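Long-range contacts in uncharacterized protein TCIL3000_10_9440 (Trypanosoma congolense, PDB 5KMX), which is of unknown function but is an insect-stage surface antigen of the parasite with a bilobed ectodomain, and a putative sensor: residues K94-Y99 with Y148-V153; Y154-Y159 with R193-V198; F85-P90 with I186-E191. All coordinates share one frame; numbering follows the deposited sequence.

Interaction 1: residues K94-Y99 with Y148-V153; sequences KREKWY and YCKQNV. With SO4 (sulfate ion), chain G.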
loop_
_atom_site.group_PDB
_atom_site.type_symbol
_atom_site.label_atom_id
_atom_site.label_comp_id
_atom_site.label_asym_id
_atom_site.label_seq_id
_atom_site.Cartn_x
_atom_site.Cartn_y
_atom_site.Cartn_z
ATOM N N LYS A 94 -6.232 10.982 5.189
ATOM C CA LYS A 94 -7.404 11.432 4.446
ATOM C C LYS A 94 -7.439 10.836 3.042
ATOM O O LYS A 94 -6.401 10.662 2.403
ATOM C CB LYS A 94 -7.424 12.960 4.367
ATOM C CG LYS A 94 -7.759 13.645 5.686
ATOM C CD LYS A 94 -9.261 13.678 5.930
ATOM C CE LYS A 94 -9.598 14.341 7.255
ATOM N NZ LYS A 94 -11.067 14.541 7.418
ATOM N N ARG A 95 -8.648 10.529 2.577
ATOM C CA ARG A 95 -8.866 9.980 1.242
ATOM C C ARG A 95 -9.766 10.926 0.453
ATOM O O ARG A 95 -10.931 11.115 0.803
ATOM C CB ARG A 95 -9.493 8.585 1.336
ATOM C CG ARG A 95 -9.796 7.913 0.003
ATOM C CD ARG A 95 -11.047 7.049 0.110
ATOM N NE ARG A 95 -11.244 6.191 -1.056
ATOM C CZ ARG A 95 -12.376 5.553 -1.335
ATOM N NH1 ARG A 95 -13.433 5.680 -0.542
ATOM N NH2 ARG A 95 -12.459 4.791 -2.416
ATOM N N GLU A 96 -9.221 11.520 -0.606
ATOM C CA GLU A 96 -9.963 12.488 -1.408
ATOM C C GLU A 96 -10.410 11.884 -2.738
ATOM O O GLU A 96 -9.583 11.471 -3.553
ATOM C CB GLU A 96 -9.118 13.740 -1.655
ATOM C CG GLU A 96 -9.912 14.906 -2.227
ATOM C CD GLU A 96 -9.076 16.155 -2.405
ATOM O OE1 GLU A 96 -7.954 16.208 -1.858
ATOM O OE2 GLU A 96 -9.540 17.086 -3.095
ATOM N N LYS A 97 -11.723 11.844 -2.944
ATOM C CA LYS A 97 -12.309 11.284 -4.159
ATOM C C LYS A 97 -13.221 12.300 -4.843
ATOM O O LYS A 97 -14.103 12.881 -4.211
ATOM C CB LYS A 97 -13.092 10.008 -3.836
ATOM C CG LYS A 97 -12.224 8.841 -3.379
ATOM C CD LYS A 97 -11.445 8.219 -4.533
ATOM C CE LYS A 97 -12.341 7.373 -5.429
ATOM N NZ LYS A 97 -11.589 6.779 -6.567
ATOM N N TRP A 98 -13.001 12.501 -6.139
ATOM C CA TRP A 98 -13.741 13.493 -6.909
ATOM C C TRP A 98 -14.946 12.892 -7.622
ATOM O O TRP A 98 -14.848 11.830 -8.238
ATOM C CB TRP A 98 -12.824 14.148 -7.942
ATOM C CG TRP A 98 -11.844 15.108 -7.355
ATOM C CD1 TRP A 98 -10.626 14.811 -6.817
ATOM C CD2 TRP A 98 -11.996 16.526 -7.250
ATOM N NE1 TRP A 98 -10.011 15.959 -6.382
ATOM C CE2 TRP A 98 -10.831 17.027 -6.636
ATOM C CE3 TRP A 98 -13.005 17.422 -7.613
ATOM C CZ2 TRP A 98 -10.648 18.384 -6.378
ATOM C CZ3 TRP A 98 -12.821 18.767 -7.359
ATOM C CH2 TRP A 98 -11.652 19.236 -6.746
ATOM N N TYR A 99 -16.079 13.582 -7.539
ATOM C CA TYR A 99 -17.251 13.219 -8.324
ATOM C C TYR A 99 -17.243 13.963 -9.652
ATOM O O TYR A 99 -17.103 15.186 -9.687
ATOM C CB TYR A 99 -18.544 13.530 -7.571
ATOM C CG TYR A 99 -19.778 13.181 -8.368
ATOM C CD1 TYR A 99 -20.338 11.914 -8.293
ATOM C CD2 TYR A 99 -20.375 14.112 -9.209
ATOM C CE1 TYR A 99 -21.460 11.586 -9.024
ATOM C CE2 TYR A 99 -21.496 13.792 -9.946
ATOM C CZ TYR A 99 -22.035 12.528 -9.850
ATOM O OH TYR A 99 -23.154 12.205 -10.580
ATOM N N TYR A 148 -15.896 17.027 -4.253
ATOM C CA TYR A 148 -15.140 15.873 -3.783
ATOM C C TYR A 148 -15.501 15.513 -2.346
ATOM O O TYR A 148 -16.119 16.305 -1.631
ATOM C CB TYR A 148 -13.635 16.140 -3.890
ATOM C CG TYR A 148 -13.142 17.285 -3.031
ATOM C CD1 TYR A 148 -12.796 17.082 -1.701
ATOM C CD2 TYR A 148 -13.014 18.565 -3.552
ATOM C CE1 TYR A 148 -12.342 18.123 -0.913
ATOM C CE2 TYR A 148 -12.559 19.613 -2.772
ATOM C CZ TYR A 148 -12.224 19.386 -1.453
ATOM O OH TYR A 148 -11.770 20.424 -0.671
ATOM N N CYS A 149 -15.108 14.310 -1.942
ATOM C CA CYS A 149 -15.319 13.830 -0.583
ATOM C C CYS A 149 -13.983 13.615 0.115
ATOM O O CYS A 149 -13.091 12.974 -0.438
ATOM C CB CYS A 149 -16.117 12.525 -0.593
ATOM S SG CYS A 149 -16.284 11.748 1.030
ATOM N N LYS A 150 -13.848 14.159 1.321
ATOM C CA LYS A 150 -12.675 13.902 2.152
ATOM C C LYS A 150 -13.038 12.890 3.231
ATOM O O LYS A 150 -13.826 13.177 4.133
ATOM C CB LYS A 150 -12.144 15.193 2.777
ATOM C CG LYS A 150 -11.063 15.870 1.947
ATOM C CD LYS A 150 -10.272 16.868 2.771
ATOM C CE LYS A 150 -9.025 17.324 2.033
ATOM N NZ LYS A 150 -8.075 18.051 2.920
ATOM N N GLN A 151 -12.449 11.705 3.123
ATOM C CA GLN A 151 -12.830 10.562 3.941
ATOM C C GLN A 151 -11.704 10.152 4.883
ATOM O O GLN A 151 -10.535 10.137 4.498
ATOM C CB GLN A 151 -13.214 9.391 3.035
ATOM C CG GLN A 151 -14.012 8.291 3.705
ATOM C CD GLN A 151 -14.339 7.163 2.743
ATOM O OE1 GLN A 151 -14.171 7.299 1.532
ATOM N NE2 GLN A 151 -14.803 6.041 3.280
ATOM N N ASN A 152 -12.064 9.824 6.120
ATOM C CA ASN A 152 -11.108 9.282 7.076
ATOM C C ASN A 152 -10.925 7.786 6.860
ATOM O O ASN A 152 -11.893 7.025 6.886
ATOM C CB ASN A 152 -11.563 9.550 8.511
ATOM C CG ASN A 152 -11.304 10.979 8.948
ATOM O OD1 ASN A 152 -10.194 11.492 8.810
ATOM N ND2 ASN A 152 -12.333 11.629 9.480
ATOM N N VAL A 153 -9.680 7.375 6.634
ATOM C CA VAL A 153 -9.348 5.966 6.459
ATOM C C VAL A 153 -8.211 5.590 7.404
ATOM O O VAL A 153 -7.406 6.443 7.785
ATOM C CB VAL A 153 -8.955 5.653 5.003
ATOM C CG1 VAL A 153 -10.162 5.795 4.090
ATOM C CG2 VAL A 153 -7.817 6.557 4.542
HETATM S S SO4 G . -9.979 3.754 -5.313
HETATM O O1 SO4 G . -9.264 2.569 -5.778
HETATM O O2 SO4 G . -11.255 3.862 -6.016
HETATM O O3 SO4 G . -9.173 4.942 -5.581
HETATM O O4 SO4 G . -10.224 3.643 -3.878
#
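Arg95 and Gln151 face each other as an antiparallel hydrogen-bonded pair, with backbone N-H groups and carbonyls exchanged in both directions; Lys97 and Cys149 repeat the exchange two residues on. Along the Arg95 side chain, CB packs on Val153 CG1 at 4.0 Å. CG stands anti to the backbone N (chi1 179°), and a bend at chi2 takes CD past Gln151 OE1 at 3.4 Å. NE lies 3.9 Å from O4 of a sulfate ion, and CZ sits between that oxygen and Gln151 OE1. At the tip NH1 gives a hydrogen bond of 2.7 Å to Gln151 OE1, which lies close to the guanidinium plane, while NH2 reaches sulfate O4 at 2.9 Å. Lys97 comes to the same sulfate, its chain bent at chi2 and chi3, with NZ bonded to O2 and O3; its CG lies over one face of the guanidinium, toward the rim. The anion probably came from the crystallisation liquor and would offset the two neighbouring positive charges.

The other side of the sheet carries Glu96, Trp98 and Tyr148. Tyr148 CB sits over the five-membered ring of Trp98, 4.0 Å from its centroid, in a CH-pi contact. The Tyr148 ring turns its edge toward the six-membered ring, with planes at 52°, and brings CD2 to 3.5 Å from Trp98 CH2. Glu96 OE2 lies over the centre of one face of the Tyr148 ring, 3.5 Å from its CD1.

Cys149 is disulfide-bonded to Cys126 of helix 116-128, and Tyr99 meets His119 and Phe122 of that helix. The arrangement is a regular antiparallel pairing in which 148-153 lies between 94-99 and strand 132-135, far from the centre of the chain and with a helix fastened to it by a disulfide, in keeping with the bilobed architecture of this ectodomain.

Interaction 2: residues Y154-Y159 with R193-V198; sequences YLATLY and RQPSSV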
loop_
_atom_site.group_PDB
_atom_site.type_symbol
_atom_site.label_atom_id
_atom_site.label_comp_id
_atom_site.label_asym_id
_atom_site.label_seq_id
_atom_site.Cartn_x
_atom_site.Cartn_y
_atom_site.Cartn_z
ATOM N N TYR A 154 -8.148 4.313 7.774
ATOM C CA TYR A 154 -7.287 3.875 8.867
ATOM C C TYR A 154 -6.407 2.686 8.493
ATOM O O TYR A 154 -6.835 1.781 7.777
ATOM C CB TYR A 154 -8.145 3.530 10.081
ATOM C CG TYR A 154 -9.192 4.576 10.377
ATOM C CD1 TYR A 154 -10.444 4.521 9.778
ATOM C CD2 TYR A 154 -8.928 5.625 11.245
ATOM C CE1 TYR A 154 -11.404 5.477 10.039
ATOM C CE2 TYR A 154 -9.884 6.586 11.515
ATOM C CZ TYR A 154 -11.120 6.507 10.908
ATOM O OH TYR A 154 -12.078 7.460 11.171
ATOM N N LEU A 155 -5.181 2.696 9.009
ATOM C CA LEU A 155 -4.150 1.741 8.613
ATOM C C LEU A 155 -4.522 0.296 8.933
ATOM O O LEU A 155 -4.875 -0.030 10.067
ATOM C CB LEU A 155 -2.825 2.095 9.296
ATOM C CG LEU A 155 -1.580 1.331 8.838
ATOM C CD1 LEU A 155 -1.225 1.677 7.398
ATOM C CD2 LEU A 155 -0.413 1.624 9.770
ATOM N N ALA A 156 -4.434 -0.561 7.918
ATOM C CA ALA A 156 -4.736 -1.982 8.062
ATOM C C ALA A 156 -3.532 -2.830 7.666
ATOM O O ALA A 156 -3.175 -3.779 8.366
ATOM C CB ALA A 156 -5.943 -2.354 7.214
ATOM N N THR A 157 -2.915 -2.481 6.540
ATOM C CA THR A 157 -1.767 -3.221 6.026
ATOM C C THR A 157 -0.616 -2.275 5.692
ATOM O O THR A 157 -0.811 -1.262 5.017
ATOM C CB THR A 157 -2.142 -4.033 4.774
ATOM O OG1 THR A 157 -3.300 -4.830 5.050
ATOM C CG2 THR A 157 -0.993 -4.939 4.360
ATOM N N LEU A 158 0.579 -2.621 6.166
ATOM C CA LEU A 158 1.762 -1.782 6.007
ATOM C C LEU A 158 2.823 -2.480 5.159
ATOM O O LEU A 158 3.321 -3.543 5.530
ATOM C CB LEU A 158 2.343 -1.422 7.376
ATOM C CG LEU A 158 3.529 -0.455 7.384
ATOM C CD1 LEU A 158 3.096 0.932 6.938
ATOM C CD2 LEU A 158 4.168 -0.404 8.763
ATOM N N TYR A 159 3.167 -1.870 4.027
ATOM C CA TYR A 159 4.167 -2.427 3.119
ATOM C C TYR A 159 5.504 -1.703 3.262
ATOM O O TYR A 159 5.566 -0.476 3.172
ATOM C CB TYR A 159 3.693 -2.336 1.667
ATOM C CG TYR A 159 2.312 -2.904 1.419
ATOM C CD1 TYR A 159 1.174 -2.201 1.789
ATOM C CD2 TYR A 159 2.147 -4.135 0.799
ATOM C CE1 TYR A 159 -0.085 -2.711 1.563
ATOM C CE2 TYR A 159 0.889 -4.652 0.566
ATOM C CZ TYR A 159 -0.224 -3.936 0.949
ATOM O OH TYR A 159 -1.482 -4.444 0.719
ATOM N N ARG A 193 -12.889 1.406 8.326
ATOM C CA ARG A 193 -13.018 1.017 9.729
ATOM C C ARG A 193 -11.689 0.467 10.241
ATOM O O ARG A 193 -11.161 -0.507 9.705
ATOM C CB ARG A 193 -14.128 -0.021 9.902
ATOM C CG ARG A 193 -14.536 -0.248 11.351
ATOM C CD ARG A 193 -15.549 -1.374 11.492
ATOM N NE ARG A 193 -16.006 -1.521 12.873
ATOM C CZ ARG A 193 -15.355 -2.199 13.815
ATOM N NH1 ARG A 193 -14.206 -2.803 13.539
ATOM N NH2 ARG A 193 -15.854 -2.271 15.042
ATOM N N GLN A 194 -11.151 1.093 11.283
ATOM C CA GLN A 194 -9.830 0.735 11.789
ATOM C C GLN A 194 -9.847 -0.616 12.506
ATOM O O GLN A 194 -10.668 -0.830 13.399
ATOM C CB GLN A 194 -9.314 1.817 12.738
ATOM C CG GLN A 194 -7.837 1.696 13.056
ATOM C CD GLN A 194 -7.316 2.863 13.877
ATOM O OE1 GLN A 194 -8.063 3.781 14.222
ATOM N NE2 GLN A 194 -6.029 2.831 14.196
ATOM N N PRO A 195 -8.940 -1.532 12.118
ATOM C CA PRO A 195 -8.861 -2.824 12.809
ATOM C C PRO A 195 -8.093 -2.750 14.127
ATOM O O PRO A 195 -7.455 -1.738 14.417
ATOM C CB PRO A 195 -8.122 -3.709 11.804
ATOM C CG PRO A 195 -7.270 -2.767 11.041
ATOM C CD PRO A 195 -8.050 -1.487 10.943
ATOM N N SER A 196 -8.158 -3.820 14.912
ATOM C CA SER A 196 -7.456 -3.878 16.191
ATOM C C SER A 196 -5.982 -4.233 16.003
ATOM O O SER A 196 -5.183 -4.099 16.930
ATOM C CB SER A 196 -8.121 -4.896 17.117
ATOM O OG SER A 196 -8.263 -6.150 16.471
ATOM N N SER A 197 -5.631 -4.683 14.802
ATOM C CA SER A 197 -4.258 -5.058 14.491
ATOM C C SER A 197 -3.879 -4.618 13.081
ATOM O O SER A 197 -4.743 -4.465 12.214
ATOM C CB SER A 197 -4.070 -6.570 14.635
ATOM O OG SER A 197 -4.739 -7.267 13.598
ATOM N N VAL A 198 -2.583 -4.410 12.866
ATOM C CA VAL A 198 -2.058 -4.016 11.563
ATOM C C VAL A 198 -1.128 -5.095 11.016
ATOM O O VAL A 198 -0.268 -5.606 11.732
ATOM C CB VAL A 198 -1.297 -2.679 11.647
ATOM C CG1 VAL A 198 -0.686 -2.320 10.297
ATOM C CG2 VAL A 198 -2.226 -1.571 12.123
#
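Tyr154 CG lies beside its backbone N (chi1 -46°), and Gln194 CG, anti to its own backbone N (chi1 -167°), is laid against Tyr154 CB; the glutamine runs extended from there. The two side chains cross at about a right angle. The tightest point is at the roots, where the backbones bring Tyr154 CB to 3.4 Å from Gln194 CB. Further out, Gln194 OE1 comes to 3.6 Å from Tyr154 CD2. The amide and ring planes are only 9° apart, but OE1 approaches the ring obliquely.

Pro195 is next. Its CD rests 3.6 Å from Leu155 O, and its CG touches both CA and CB of Ala156, a purely van der Waals fit of the proline ring against the strand.

In the larger sheet, strand 145-165 runs parallel to strand 197-204, and this contact lies where the second strand begins. Loop 193-196 leads the chain into that pairing, and Ala156 makes a backbone hydrogen bond to Asn199, just past the segment. On its other side strand 145-165 carries a classic beta bulge, Ala156 and Thr157 both facing Gly189.

Val198 supplies most of the remaining packing. Its CA lies 3.4 Å from Ala156 O in a CA-H...O contact. Of its two methyls, CG2 approaches Leu155 O, while CG1 lies 3.5 Å from Ala156 O and also meets Leu155 CD2 at 4.0 Å. The Leu155 and Val198 side chains cross at about a right angle. Leu158 CB comes to CG1 as well, at 4.3 Å. Leu73 of strand 72-79 touches both Leu155 and Val198, and Thr89 lies against Leu155 and Leu158, which carries this apolar patch on toward the neighbouring strands.

Interaction 3: residues F85-P90 with I186-E191; sequences FTRRTP and ISQGYE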
loop_
_atom_site.group_PDB
_atom_site.type_symbol
_atom_site.label_atom_id
_atom_site.label_comp_id
_atom_site.label_asym_id
_atom_site.label_seq_id
_atom_site.Cartn_x
_atom_site.Cartn_y
_atom_site.Cartn_z
ATOM N N PHE A 85 15.871 -1.149 10.910
ATOM C CA PHE A 85 15.418 0.230 10.846
ATOM C C PHE A 85 14.073 0.368 11.540
ATOM O O PHE A 85 13.434 -0.629 11.874
ATOM C CB PHE A 85 15.322 0.702 9.391
ATOM C CG PHE A 85 14.303 -0.041 8.571
ATOM C CD1 PHE A 85 14.609 -1.268 8.003
ATOM C CD2 PHE A 85 13.044 0.496 8.355
ATOM C CE1 PHE A 85 13.675 -1.948 7.242
ATOM C CE2 PHE A 85 12.104 -0.181 7.596
ATOM C CZ PHE A 85 12.421 -1.404 7.039
ATOM N N THR A 86 13.662 1.611 11.768
ATOM C CA THR A 86 12.373 1.904 12.382
ATOM C C THR A 86 11.508 2.672 11.396
ATOM O O THR A 86 12.015 3.475 10.615
ATOM C CB THR A 86 12.529 2.730 13.674
ATOM O OG1 THR A 86 13.482 2.100 14.538
ATOM C CG2 THR A 86 11.193 2.855 14.399
ATOM N N ARG A 87 10.204 2.412 11.429
ATOM C CA ARG A 87 9.251 3.136 10.596
ATOM C C ARG A 87 8.082 3.626 11.435
ATOM O O ARG A 87 7.511 2.873 12.224
ATOM C CB ARG A 87 8.741 2.257 9.452
ATOM C CG ARG A 87 7.609 2.885 8.635
ATOM C CD ARG A 87 8.062 4.147 7.913
ATOM N NE ARG A 87 9.040 3.837 6.876
ATOM C CZ ARG A 87 8.731 3.470 5.636
ATOM N NH1 ARG A 87 7.462 3.373 5.259
ATOM N NH2 ARG A 87 9.694 3.202 4.767
ATOM N N ARG A 88 7.732 4.893 11.251
ATOM C CA ARG A 88 6.572 5.477 11.902
ATOM C C ARG A 88 5.521 5.799 10.848
ATOM O O ARG A 88 5.836 6.380 9.810
ATOM C CB ARG A 88 6.965 6.735 12.673
ATOM C CG ARG A 88 6.057 7.044 13.845
ATOM C CD ARG A 88 6.658 8.113 14.731
ATOM N NE ARG A 88 6.408 9.459 14.224
ATOM C CZ ARG A 88 7.088 10.540 14.595
ATOM N NH1 ARG A 88 8.082 10.440 15.469
ATOM N NH2 ARG A 88 6.781 11.724 14.082
ATOM N N THR A 89 4.278 5.410 11.118
ATOM C CA THR A 89 3.182 5.617 10.182
ATOM C C THR A 89 1.952 6.143 10.911
ATOM O O THR A 89 1.601 5.636 11.976
ATOM C CB THR A 89 2.811 4.313 9.451
ATOM O OG1 THR A 89 3.984 3.734 8.866
ATOM C CG2 THR A 89 1.781 4.581 8.364
ATOM N N PRO A 90 1.289 7.165 10.344
ATOM C CA PRO A 90 0.044 7.612 10.975
ATOM C C PRO A 90 -1.064 6.573 10.843
ATOM O O PRO A 90 -1.219 5.971 9.781
ATOM C CB PRO A 90 -0.304 8.891 10.206
ATOM C CG PRO A 90 0.391 8.759 8.900
ATOM C CD PRO A 90 1.650 8.000 9.185
ATOM N N ILE A 186 2.874 7.029 3.183
ATOM C CA ILE A 186 1.459 6.838 3.497
ATOM C C ILE A 186 0.725 6.021 2.431
ATOM O O ILE A 186 -0.477 5.777 2.549
ATOM C CB ILE A 186 0.737 8.193 3.663
ATOM C CG1 ILE A 186 0.929 9.063 2.418
ATOM C CG2 ILE A 186 1.265 8.923 4.884
ATOM C CD1 ILE A 186 -0.063 10.193 2.305
ATOM N N SER A 187 1.444 5.599 1.394
ATOM C CA SER A 187 0.853 4.769 0.347
ATOM C C SER A 187 0.639 3.350 0.873
ATOM O O SER A 187 1.298 2.411 0.426
ATOM C CB SER A 187 1.743 4.752 -0.900
ATOM O OG SER A 187 1.998 6.067 -1.362
ATOM N N GLN A 188 -0.282 3.204 1.824
ATOM C CA GLN A 188 -0.510 1.923 2.489
ATOM C C GLN A 188 -1.973 1.496 2.391
ATOM O O GLN A 188 -2.813 2.233 1.872
ATOM C CB GLN A 188 -0.084 2.006 3.959
ATOM C CG GLN A 188 1.285 2.649 4.183
ATOM C CD GLN A 188 2.424 1.854 3.569
ATOM O OE1 GLN A 188 2.241 0.715 3.142
ATOM N NE2 GLN A 188 3.610 2.454 3.525
ATOM N N GLY A 189 -2.267 0.298 2.887
ATOM C CA GLY A 189 -3.622 -0.218 2.887
ATOM C C GLY A 189 -4.428 0.382 4.020
ATOM O O GLY A 189 -4.300 -0.039 5.171
ATOM N N TYR A 190 -5.250 1.376 3.693
ATOM C CA TYR A 190 -6.099 2.040 4.680
ATOM C C TYR A 190 -7.561 1.636 4.502
ATOM O O TYR A 190 -8.044 1.521 3.376
ATOM C CB TYR A 190 -5.955 3.560 4.572
ATOM C CG TYR A 190 -4.689 4.103 5.196
ATOM C CD1 TYR A 190 -3.501 4.154 4.481
ATOM C CD2 TYR A 190 -4.684 4.563 6.505
ATOM C CE1 TYR A 190 -2.342 4.650 5.054
ATOM C CE2 TYR A 190 -3.535 5.059 7.084
ATOM C CZ TYR A 190 -2.365 5.101 6.356
ATOM O OH TYR A 190 -1.216 5.595 6.934
ATOM N N GLU A 191 -8.260 1.432 5.619
ATOM C CA GLU A 191 -9.654 0.987 5.604
ATOM C C GLU A 191 -10.588 2.022 6.240
ATOM O O GLU A 191 -10.165 2.785 7.109
ATOM C CB GLU A 191 -9.792 -0.345 6.346
ATOM C CG GLU A 191 -9.186 -1.540 5.622
ATOM C CD GLU A 191 -9.243 -2.809 6.451
ATOM O OE1 GLU A 191 -9.214 -3.907 5.859
ATOM O OE2 GLU A 191 -9.310 -2.710 7.694
#
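Tyr190 OH and Pro90 O form the hydrogen bond across this contact, 2.9 Å long. The phenol is the donor and lies in the plane of the Pro90 carbonyl, with a C=O...OH angle of 157°; seen from the tyrosine, the oxygen sits at the ring edge, near its plane.

Van der Waals contacts accompany that bond. Thr89 CG2 touches Tyr190 OH at 3.5 Å, the two side chains crossing obliquely. The Pro90 ring crosses the side chains of both Tyr190 and Ile186 at about a right angle, and its CG meets Ile186 CG2 at 4.1 Å.

Among the polar groups, Arg87 NH1 and Gln188 NE2 approach to 4.3 Å, with NE2 at the guanidinium edge, but each is held elsewhere. NH1 bonds to Gln177 O, whereas Gln188 gives NE2 to Asp185 O and takes the N-H of Tyr159 on OE1.

Strands 85-100 and 189-191 both pair with strand 145-165, and here they also meet each other directly through side chains. The two segments have no backbone bonds to each other; beside a few apolar contacts, the phenol satisfies the Pro90 carbonyl in a buried place.

In the fold
Strand 145-165 ties the three contacts together: 148-153 serves interaction 1, 154-159 serves interaction 2, and 189-191 of interaction 3 pairs with it. Interaction 1 lies farthest out, its centre about 17 Å from the centre of the chain, and combines backbone pairing with charged and aromatic side chains. Interaction 3 is buried, with its centre about 8 Å from that of the chain; interaction 2 is intermediate and mainly apolar. Interactions 1 and 3 share strand 85-100 and touch where Val153 CG2 packs on Tyr190 CB. Interactions 2 and 3 lie closer, about 9 Å between centres, and Tyr154 O and Ala156 N probably hydrogen-bond to Glu191 N and Gly189 O.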